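Local coordinates for peptide ABC transporter, peptide-binding protein (Thermus thermophilus, PDB 2D5W) that binds oligopeptides, a pentapeptide in this crystal, and probably hands them to an ABC transporter for carriage across the membrane, at residues Gly11-Pro16 and Gln253-Leu258; Asn313-Lys318 and Arg396-Arg401; Arg513-Ala518 and Trp532-Ile537. One frame throughout, in Å; residues are numbered along the deposited sequence.

Contact 1. Residues Gly11-Pro16 and Gln253-Leu258; sequences GASQEP and QNTNSL
Ala-12 and Ser-13 meet Leu-258 and Thr-255 where strand 7-12 ends beside the start of helix 255-264, within a beta-alpha-beta crossover. That helix connects strands 246-251 and 269-270 of one mixed sheet, and strand 7-12 lies between them, parallel to both. Leu-258 reaches back to the strand: CG stands anti to the backbone N (chi1 177°), and of the two methyls it carries, CD2 lies 3.7 Å from Ala-12 C and rests equally against Ser-13 N. Its other methyl, CD1, is 4.3 Å from Gly-11 CA. A side chain on Gly-11 would point at this methyl and crowd it, so the bare alpha carbon suits the place. Ser-13 CB touches the same CD2 and also Thr-255 CG2, the latter at 3.8 Å, so small groups make a close apolar join. The hydroxyls find partners elsewhere: Ser-13 OG bonds Ser-274 O, and Thr-255 OG1 bonds Val-416 N, which ties the helix start to a further part of the chain. The next residue, Gln-14, uses NE2 to hydrogen-bond the backbone of the bound peptide, which places this buried join next to the binding site. Asn-254 is the N-cap of the helix, its OD1 accepting from Ser-257 N at 3.0 Å and weakly from Asn-256 N, as suits a short amide side chain that can turn back over the first turn. Just before the cap, Gln-253 CA directs its hydrogen almost straight at Ser-13 O, 3.5 Å from that CA, with an angle of 172° at the hydrogen.

Contact 2. Residues Asn313-Lys318 and Arg396-Arg401; sequences NCQVVK and RTVNGR
Gln-315 and Asn-399 meet at a slant, their amide planes turned 46° apart. The Gln-315 chain leaves the helix with CG anti to the backbone N and bends at chi2 (51°), which turns CD toward Asn-399. Its NE2 comes 3.7 Å from Asn-399 OD1, and two waters occupy the junction. One gives a hydrogen to Gln-315 OE1 at 3.0 Å and accepts from Lys-318 NZ, the other accepts from Gln-315 NE2; both donate, weakly, to Asn-399 OD1. Val-398 runs past Gln-315 in the opposite direction and sets CG1 3.9 Å from NE2. The long arginines reach the helix from the strands. Arg-401 lays one face of its guanidinium over Gln-315 CG, while its NH2 forms a salt bridge with Asp-319. The extended Arg-396 brings NH1 to 3.2 Å from Lys-318 O, near the guanidinium plane, and the same NH1 bonds Asp-319 O. Asp-319 OD2 accepts from Gln-315 NE2, so Asp-319 holds Gln-315 and Arg-401 with its carboxylate and Arg-396 with its backbone oxygen. An alanine in place of Gln-315 would probably leave Asp-319 OD2 without that amide, take from the waters their bonds to OE1 and NE2, and open a gap beside the Arg-401 guanidinium. Residues 396-401 end a beta hairpin with a two-residue type I' turn, in which Asn-399 and Gly-400 take the left-handed backbone angles that Asn-Gly pairs adopt readily.

Contact 3. Residues Arg513-Ala518 and Trp532-Ile537; sequences RLTSQA and WRAQEI
Leu-514 turns its CG anti to the carbonyl carbon (chi1 -69°), and chi2 of 164° then extends CD1 toward the facing helix. Ile-537 answers with CG1 likewise anti to its carbonyl carbon. The two side chains cross obliquely and their CD1 methyls meet at 3.7 Å. Leu-514 CD1 is the hub of the contact: besides this methyl it lies 3.8 Å from Ala-534 N and 4.0 Å from Arg-533 CB, so one leucine methyl meets Arg-533, Ala-534 and, a turn further on, Ile-537. Ala-534 suits its position because a lone methyl lets the backbones come near, Leu-514 CA and Ala-534 CA being 6.1 Å apart. That methyl, CB, also receives Thr-515 CG2 at 3.9 Å. Threonine serves both environments here: its methyl packs across the join, while OG1 bonds Phe-511 O one turn back in its own helix and takes Gln-480 as a further partner. Arg-533 lends only the root of its chain. It bends at chi2, and its charged end leads away from Leu-514, one guanidinium face resting with its centre 4.0 Å from Trp-532 CB, the neighbour in its own helix. Polar and charged ends thus stay clear of an apolar interface, and Leu-530, a turn before Ala-534, extends it by touching Leu-514 and Ala-518. The axes of the two segments approach to 9.2 Å at 156°, the near-antiparallel geometry of a helical hairpin, formed here by helices 509-518 and 524-541 across a short connection.

The three contacts follow one another along the chain without interleaving, and none touches another. Contact 1 lies about 38 Å from contact 2 and about 37 Å from contact 3, centre to centre; contacts 2 and 3 are about 32 Å apart. Contact 1 belongs to the five-stranded mixed sheet, and contact 3 is across the chain's centre from it. Contact 2 includes two strands of the seven-stranded sheet, 394-398 and 401-410; helix 524-541 of contact 3 is followed by another of its strands, 544-557. Contact 1 lies beside the bound peptide, which Gln-14 of its first segment holds; contact 2 fastens a helix to a hairpin at the edge of the fold, and contact 3 pairs two helices.

Contact 1. Residues Gly11-Pro16 and Gln253-Leu258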
# COMPACT_ATOMS: atom_id res chain seq x y z
N GLY A 11 -1.46 17.69 -5.95
CA GLY A 11 -0.10 17.41 -6.35
C GLY A 11 0.42 16.11 -5.76
O GLY A 11 0.24 15.83 -4.57
N ALA A 12 1.09 15.32 -6.60
CA ALA A 12 1.65 14.03 -6.18
C ALA A 12 3.04 13.86 -6.78
O ALA A 12 3.35 14.41 -7.84
CB ALA A 12 0.74 12.89 -6.63
N SER A 13 3.88 13.07 -6.11
CA SER A 13 5.24 12.83 -6.58
C SER A 13 5.43 11.45 -7.23
O SER A 13 6.54 11.10 -7.62
CB SER A 13 6.24 13.00 -5.44
OG SER A 13 5.98 12.08 -4.40
N GLN A 14 4.35 10.68 -7.31
CA GLN A 14 4.38 9.36 -7.93
C GLN A 14 3.13 9.22 -8.78
O GLN A 14 2.09 9.80 -8.45
CB GLN A 14 4.43 8.27 -6.86
CG GLN A 14 5.72 8.31 -6.06
CD GLN A 14 5.78 7.27 -4.96
OE1 GLN A 14 5.09 6.25 -5.01
NE2 GLN A 14 6.61 7.53 -3.96
N GLU A 15 3.23 8.46 -9.86
CA GLU A 15 2.11 8.27 -10.77
C GLU A 15 1.75 6.79 -10.92
O GLU A 15 2.63 5.94 -10.96
CB GLU A 15 2.49 8.84 -12.15
CG GLU A 15 1.38 8.81 -13.18
CD GLU A 15 1.75 9.54 -14.46
OE1 GLU A 15 2.80 10.23 -14.48
OE2 GLU A 15 1.00 9.43 -15.46
N PRO A 16 0.45 6.47 -10.98
CA PRO A 16 0.06 5.07 -11.13
C PRO A 16 0.62 4.49 -12.43
O PRO A 16 0.63 5.17 -13.45
CB PRO A 16 -1.46 5.13 -11.16
CG PRO A 16 -1.79 6.38 -10.40
CD PRO A 16 -0.73 7.35 -10.86
N GLN A 253 7.67 14.13 -10.33
CA GLN A 253 8.52 13.10 -9.74
C GLN A 253 9.58 13.55 -8.74
O GLN A 253 9.81 12.88 -7.73
CB GLN A 253 9.20 12.28 -10.84
CG GLN A 253 9.83 10.99 -10.33
CD GLN A 253 10.63 10.28 -11.40
OE1 GLN A 253 10.32 10.36 -12.59
NE2 GLN A 253 11.66 9.55 -10.98
N ASN A 254 10.25 14.66 -9.03
CA ASN A 254 11.26 15.15 -8.12
C ASN A 254 10.53 15.89 -7.00
O ASN A 254 9.82 16.87 -7.26
CB ASN A 254 12.23 16.09 -8.84
CG ASN A 254 13.31 16.61 -7.92
OD1 ASN A 254 13.04 17.45 -7.05
ND2 ASN A 254 14.53 16.12 -8.08
N THR A 255 10.68 15.41 -5.77
CA THR A 255 9.96 16.03 -4.66
C THR A 255 10.32 17.48 -4.40
O THR A 255 9.49 18.23 -3.89
CB THR A 255 10.10 15.20 -3.36
OG1 THR A 255 11.49 15.02 -3.05
CG2 THR A 255 9.43 13.85 -3.52
N ASN A 256 11.54 17.90 -4.73
CA ASN A 256 11.90 19.31 -4.53
C ASN A 256 11.15 20.14 -5.58
O ASN A 256 10.66 21.23 -5.27
CB ASN A 256 13.41 19.53 -4.67
CG ASN A 256 13.78 21.00 -4.60
OD1 ASN A 256 14.01 21.64 -5.62
ND2 ASN A 256 13.82 21.54 -3.39
N SER A 257 11.05 19.63 -6.80
CA SER A 257 10.32 20.34 -7.84
C SER A 257 8.84 20.41 -7.45
O SER A 257 8.17 21.41 -7.71
CB SER A 257 10.50 19.65 -9.19
OG SER A 257 11.86 19.70 -9.59
N LEU A 258 8.33 19.35 -6.82
CA LEU A 258 6.93 19.36 -6.39
C LEU A 258 6.77 20.41 -5.30
O LEU A 258 5.79 21.15 -5.28
CB LEU A 258 6.50 17.98 -5.88
CG LEU A 258 5.07 17.89 -5.34
CD1 LEU A 258 4.06 18.33 -6.38
CD2 LEU A 258 4.81 16.46 -4.90

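Contact 2. Residues Asn313-Lys318 and Arg396-Arg401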
# COMPACT_ATOMS: atom_id res chain seq x y z
N ASN A 313 18.21 -18.96 -4.51
CA ASN A 313 18.39 -19.37 -5.90
C ASN A 313 19.11 -18.28 -6.70
O ASN A 313 19.52 -18.51 -7.84
CB ASN A 313 17.06 -19.72 -6.56
CG ASN A 313 16.05 -18.60 -6.46
OD1 ASN A 313 15.55 -18.29 -5.38
ND2 ASN A 313 15.73 -17.99 -7.59
N CYS A 314 19.24 -17.09 -6.12
CA CYS A 314 19.96 -15.99 -6.76
C CYS A 314 21.34 -16.05 -6.14
O CYS A 314 21.52 -15.73 -4.97
CB CYS A 314 19.30 -14.63 -6.45
SG CYS A 314 17.60 -14.49 -7.07
N GLN A 315 22.33 -16.48 -6.92
CA GLN A 315 23.67 -16.62 -6.38
C GLN A 315 24.23 -15.36 -5.74
O GLN A 315 25.02 -15.44 -4.80
CB GLN A 315 24.63 -17.14 -7.46
CG GLN A 315 25.96 -17.65 -6.92
CD GLN A 315 25.80 -18.65 -5.78
OE1 GLN A 315 25.04 -19.62 -5.88
NE2 GLN A 315 26.51 -18.42 -4.68
N VAL A 316 23.83 -14.19 -6.24
CA VAL A 316 24.30 -12.93 -5.67
C VAL A 316 23.90 -12.84 -4.20
O VAL A 316 24.66 -12.36 -3.36
CB VAL A 316 23.70 -11.72 -6.43
CG1 VAL A 316 24.14 -10.42 -5.77
CG2 VAL A 316 24.13 -11.75 -7.88
N VAL A 317 22.70 -13.33 -3.89
CA VAL A 317 22.19 -13.34 -2.53
C VAL A 317 23.08 -14.21 -1.65
O VAL A 317 23.46 -13.82 -0.54
CB VAL A 317 20.74 -13.86 -2.49
CG1 VAL A 317 20.30 -14.12 -1.06
CG2 VAL A 317 19.82 -12.84 -3.15
N LYS A 318 23.42 -15.40 -2.14
CA LYS A 318 24.27 -16.31 -1.38
C LYS A 318 25.69 -15.77 -1.27
O LYS A 318 26.34 -15.89 -0.24
CB LYS A 318 24.29 -17.70 -2.03
CG LYS A 318 22.94 -18.41 -1.98
CD LYS A 318 23.05 -19.87 -2.41
CE LYS A 318 23.85 -20.69 -1.41
NZ LYS A 318 23.93 -22.13 -1.81
N ARG A 396 35.45 -12.15 -0.21
CA ARG A 396 35.48 -13.49 0.34
C ARG A 396 35.26 -14.47 -0.81
O ARG A 396 34.88 -14.07 -1.91
CB ARG A 396 34.42 -13.69 1.43
CG ARG A 396 32.99 -13.82 0.95
CD ARG A 396 32.08 -14.19 2.12
NE ARG A 396 30.69 -14.37 1.70
CZ ARG A 396 29.74 -14.88 2.48
NH1 ARG A 396 28.51 -15.01 2.01
NH2 ARG A 396 30.02 -15.26 3.72
N THR A 397 35.51 -15.75 -0.56
CA THR A 397 35.33 -16.76 -1.59
C THR A 397 34.06 -17.57 -1.33
O THR A 397 33.82 -18.00 -0.21
CB THR A 397 36.54 -17.71 -1.66
OG1 THR A 397 37.73 -16.94 -1.87
CG2 THR A 397 36.38 -18.71 -2.79
N VAL A 398 33.26 -17.75 -2.37
CA VAL A 398 32.02 -18.52 -2.27
C VAL A 398 31.94 -19.41 -3.51
O VAL A 398 31.98 -18.92 -4.64
CB VAL A 398 30.78 -17.59 -2.23
CG1 VAL A 398 29.50 -18.43 -2.19
CG2 VAL A 398 30.84 -16.68 -1.02
N ASN A 399 31.84 -20.71 -3.29
CA ASN A 399 31.77 -21.67 -4.39
C ASN A 399 32.99 -21.52 -5.30
O ASN A 399 32.89 -21.65 -6.52
CB ASN A 399 30.48 -21.48 -5.19
CG ASN A 399 29.24 -21.87 -4.42
OD1 ASN A 399 28.12 -21.74 -4.91
ND2 ASN A 399 29.42 -22.37 -3.20
N GLY A 400 34.14 -21.22 -4.70
CA GLY A 400 35.37 -21.06 -5.46
C GLY A 400 35.51 -19.76 -6.22
O GLY A 400 36.50 -19.54 -6.92
N ARG A 401 34.52 -18.88 -6.08
CA ARG A 401 34.53 -17.59 -6.77
C ARG A 401 34.79 -16.44 -5.81
O ARG A 401 34.30 -16.43 -4.69
CB ARG A 401 33.18 -17.38 -7.46
CG ARG A 401 32.87 -18.41 -8.54
CD ARG A 401 31.37 -18.56 -8.78
NE ARG A 401 30.68 -17.28 -8.91
CZ ARG A 401 30.17 -16.60 -7.88
NH1 ARG A 401 30.27 -17.08 -6.65
NH2 ARG A 401 29.56 -15.45 -8.10
O HOH W 1 24.88 -22.19 -4.39
O HOH W 2 26.80 -20.46 -2.17

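Contact 3. Residues Arg513-Ala518 and Trp532-Ile537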
# COMPACT_ATOMS: atom_id res chain seq x y z
N ARG A 513 3.23 -19.52 12.72
CA ARG A 513 2.30 -20.10 13.67
C ARG A 513 1.65 -19.04 14.55
O ARG A 513 0.44 -19.02 14.75
CB ARG A 513 3.02 -21.12 14.55
CG ARG A 513 2.09 -21.99 15.38
CD ARG A 513 2.86 -22.98 16.24
NE ARG A 513 3.79 -23.79 15.45
CZ ARG A 513 5.03 -23.42 15.14
NH1 ARG A 513 5.80 -24.22 14.41
NH2 ARG A 513 5.50 -22.26 15.56
N LEU A 514 2.48 -18.14 15.08
CA LEU A 514 1.99 -17.08 15.96
C LEU A 514 1.02 -16.14 15.26
O LEU A 514 -0.05 -15.84 15.79
CB LEU A 514 3.18 -16.28 16.51
CG LEU A 514 4.06 -17.02 17.52
CD1 LEU A 514 5.38 -16.28 17.68
CD2 LEU A 514 3.34 -17.15 18.86
N THR A 515 1.39 -15.66 14.07
CA THR A 515 0.54 -14.74 13.33
C THR A 515 -0.73 -15.40 12.80
O THR A 515 -1.79 -14.77 12.76
CB THR A 515 1.31 -14.07 12.16
OG1 THR A 515 1.92 -15.07 11.34
CG2 THR A 515 2.39 -13.14 12.70
N SER A 516 -0.64 -16.67 12.40
CA SER A 516 -1.81 -17.38 11.90
C SER A 516 -2.82 -17.56 13.03
O SER A 516 -4.03 -17.52 12.80
CB SER A 516 -1.43 -18.74 11.33
OG SER A 516 -0.63 -18.59 10.17
N GLN A 517 -2.34 -17.76 14.25
CA GLN A 517 -3.24 -17.92 15.38
C GLN A 517 -3.78 -16.56 15.81
O GLN A 517 -4.96 -16.42 16.13
CB GLN A 517 -2.53 -18.57 16.56
CG GLN A 517 -3.48 -18.90 17.70
CD GLN A 517 -2.77 -19.42 18.94
OE1 GLN A 517 -1.84 -20.23 18.84
NE2 GLN A 517 -3.21 -18.98 20.10
N ALA A 518 -2.91 -15.56 15.82
CA ALA A 518 -3.28 -14.22 16.25
C ALA A 518 -4.46 -13.62 15.49
O ALA A 518 -5.31 -12.97 16.09
CB ALA A 518 -2.08 -13.29 16.15
N TRP A 532 3.07 -9.61 19.71
CA TRP A 532 4.28 -9.12 20.37
C TRP A 532 5.37 -10.17 20.30
O TRP A 532 6.53 -9.86 20.05
CB TRP A 532 3.98 -8.74 21.83
CG TRP A 532 3.48 -7.33 21.97
CD1 TRP A 532 2.77 -6.61 21.05
CD2 TRP A 532 3.68 -6.46 23.09
NE1 TRP A 532 2.51 -5.35 21.53
CE2 TRP A 532 3.05 -5.23 22.78
CE3 TRP A 532 4.32 -6.60 24.33
CZ2 TRP A 532 3.05 -4.15 23.67
CZ3 TRP A 532 4.31 -5.52 25.21
CH2 TRP A 532 3.68 -4.31 24.87
N ARG A 533 4.99 -11.43 20.48
CA ARG A 533 5.97 -12.52 20.41
C ARG A 533 6.48 -12.62 18.97
O ARG A 533 7.66 -12.84 18.75
CB ARG A 533 5.33 -13.84 20.85
CG ARG A 533 4.52 -13.72 22.15
CD ARG A 533 5.22 -12.83 23.17
NE ARG A 533 4.28 -12.26 24.13
CZ ARG A 533 4.58 -11.29 24.98
NH1 ARG A 533 3.66 -10.83 25.82
NH2 ARG A 533 5.80 -10.77 25.00
N ALA A 534 5.58 -12.45 18.00
CA ALA A 534 5.98 -12.52 16.60
C ALA A 534 6.98 -11.40 16.28
O ALA A 534 7.94 -11.62 15.55
CB ALA A 534 4.75 -12.39 15.70
N GLN A 535 6.75 -10.22 16.84
CA GLN A 535 7.65 -9.09 16.60
C GLN A 535 9.02 -9.31 17.23
O GLN A 535 10.03 -8.85 16.70
CB GLN A 535 7.02 -7.79 17.10
CG GLN A 535 5.85 -7.32 16.24
CD GLN A 535 5.11 -6.14 16.84
OE1 GLN A 535 5.54 -4.99 16.75
NE2 GLN A 535 3.98 -6.42 17.48
N GLU A 536 9.06 -10.02 18.36
CA GLU A 536 10.34 -10.31 19.01
C GLU A 536 11.18 -11.19 18.09
O GLU A 536 12.38 -10.95 17.91
CB GLU A 536 10.10 -11.04 20.35
CG GLU A 536 9.53 -10.17 21.46
CD GLU A 536 10.59 -9.33 22.17
OE1 GLU A 536 10.22 -8.55 23.08
OE2 GLU A 536 11.79 -9.44 21.83
N ILE A 537 10.56 -12.21 17.51
CA ILE A 537 11.26 -13.11 16.59
C ILE A 537 11.70 -12.33 15.35
O ILE A 537 12.83 -12.46 14.89
CB ILE A 537 10.34 -14.27 16.17
CG1 ILE A 537 10.07 -15.18 17.37
CG2 ILE A 537 10.99 -15.06 15.04
CD1 ILE A 537 9.01 -16.23 17.13